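Local coordinates for protein alternansucrase (Leuconostoc mesenteroides, PDB 6HVG) that is a large multidomain protein of glycoside hydrolase family 70, with a TIM-barrel-related core, a calcium site and cell-wall-binding-type repeats, at residues G889-T892 and S893-T897. Residues are numbered along the deposited sequence; the frame is centred on the assembly and turned at random.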
# COMPACT_ATOMS: atom_id res chain seq x y z
N GLY A 889 0.84 -42.14 -22.93
CA GLY A 889 1.86 -41.90 -23.97
C GLY A 889 1.31 -41.21 -25.21
O GLY A 889 1.96 -41.20 -26.25
N ILE A 890 0.10 -40.67 -25.13
CA ILE A 890 -0.58 -40.06 -26.28
C ILE A 890 -0.37 -38.56 -26.26
O ILE A 890 -0.85 -37.87 -25.37
CB ILE A 890 -2.10 -40.34 -26.28
CG1 ILE A 890 -2.41 -41.84 -26.06
CG2 ILE A 890 -2.73 -39.89 -27.58
CD1 ILE A 890 -1.81 -42.77 -27.10
N MET A 891 0.32 -38.05 -27.26
CA MET A 891 0.77 -36.67 -27.27
C MET A 891 0.01 -35.76 -28.23
O MET A 891 0.13 -34.55 -28.10
CB MET A 891 2.27 -36.62 -27.59
CG MET A 891 3.09 -37.59 -26.74
SD MET A 891 2.73 -37.38 -24.98
CE MET A 891 4.15 -38.22 -24.26
N THR A 892 -0.79 -36.32 -29.13
CA THR A 892 -1.46 -35.55 -30.18
C THR A 892 -2.89 -36.02 -30.43
O THR A 892 -3.25 -37.12 -30.05
CB THR A 892 -0.67 -35.67 -31.50
OG1 THR A 892 0.72 -35.45 -31.23
CG2 THR A 892 -1.11 -34.62 -32.53
N SER A 893 -3.70 -35.17 -31.06
CA SER A 893 -5.04 -35.53 -31.59
C SER A 893 -5.07 -36.79 -32.42
O SER A 893 -5.93 -37.64 -32.24
CB SER A 893 -5.56 -34.41 -32.49
OG SER A 893 -5.96 -33.30 -31.74
N ASP A 894 -4.14 -36.88 -33.36
CA ASP A 894 -4.13 -37.92 -34.38
C ASP A 894 -3.34 -39.17 -34.03
O ASP A 894 -3.42 -40.16 -34.74
CB ASP A 894 -3.57 -37.35 -35.68
CG ASP A 894 -4.39 -36.18 -36.21
OD1 ASP A 894 -5.61 -36.15 -35.95
OD2 ASP A 894 -3.78 -35.32 -36.89
N GLN A 895 -2.59 -39.13 -32.94
CA GLN A 895 -1.86 -40.31 -32.50
C GLN A 895 -2.87 -41.33 -31.97
O GLN A 895 -3.74 -40.99 -31.16
CB GLN A 895 -0.78 -39.94 -31.46
CG GLN A 895 0.16 -41.10 -31.12
CD GLN A 895 1.12 -40.81 -30.00
OE1 GLN A 895 1.54 -39.67 -29.81
NE2 GLN A 895 1.50 -41.83 -29.25
N THR A 896 -2.73 -42.56 -32.46
CA THR A 896 -3.68 -43.64 -32.19
C THR A 896 -3.20 -44.61 -31.13
O THR A 896 -4.03 -45.28 -30.50
CB THR A 896 -3.95 -44.45 -33.47
OG1 THR A 896 -2.71 -44.97 -33.99
CG2 THR A 896 -4.61 -43.59 -34.52
N THR A 897 -1.89 -44.70 -30.92
CA THR A 897 -1.38 -45.68 -29.98
C THR A 897 0.01 -45.30 -29.51
O THR A 897 0.71 -44.55 -30.18
CB THR A 897 -1.38 -47.11 -30.59
OG1 THR A 897 -1.40 -48.10 -29.54
CG2 THR A 897 -0.18 -47.33 -31.55
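Gln895 reaches back across the turn and lays its side chain over the backbone of Gly889 to Met891. CG stands anti to the backbone N (chi1 -171°) and the chain runs on extended, which carries the amide across to the other limb. There the amide uses both of its ends. Gln895 OE1 accepts a hydrogen bond from Met891 N at 3.3 Å; the N-H points nearly straight at it, but the donor sits 59° out of the carbonyl plane. Gln895 NE2 gives a weak, bent bond to Gly889 O at 3.1 Å. On its own limb, Gln895 NE2 also donates to Thr897 O at 3.0 Å, and that oxygen lies close to the amide plane. The bonds, one of them weak, would limit rotation of the amide and are consistent with its oxygen end facing Met891 N.

Ile890 crosses the Gln895 side chain at a slant. Its CD1 is 4.1 Å from Gln895 NE2 and 3.9 Å from Thr897 C. Its CG2 approaches Gln895 O at 3.9 Å. The isoleucine is buried, and its side chain also packs on Thr898, Tyr905 and Ala935. Met891 CB lies 3.8 Å from Gln895 OE1, while the thioether end leads off elsewhere and the side chain touches Ser737.

The two limbs form one irregular loop between strands 881-885 and 910-915, neighbours in an antiparallel sheet. The loop lies near the surface, its centre about 50 Å from the centre of the chain. Backbone hydrogen bonds between Ile890 and Gly861 and between Ser893 and Lys934 tie it to its surroundings.

The chemistry is that of a side-chain amide bridging two limbs of a loop without regular backbone pairing: one glutamine accepts from a peptide N-H and donates to two peptide carbonyls, one of them only weakly, with a buried aliphatic side chain packed alongside.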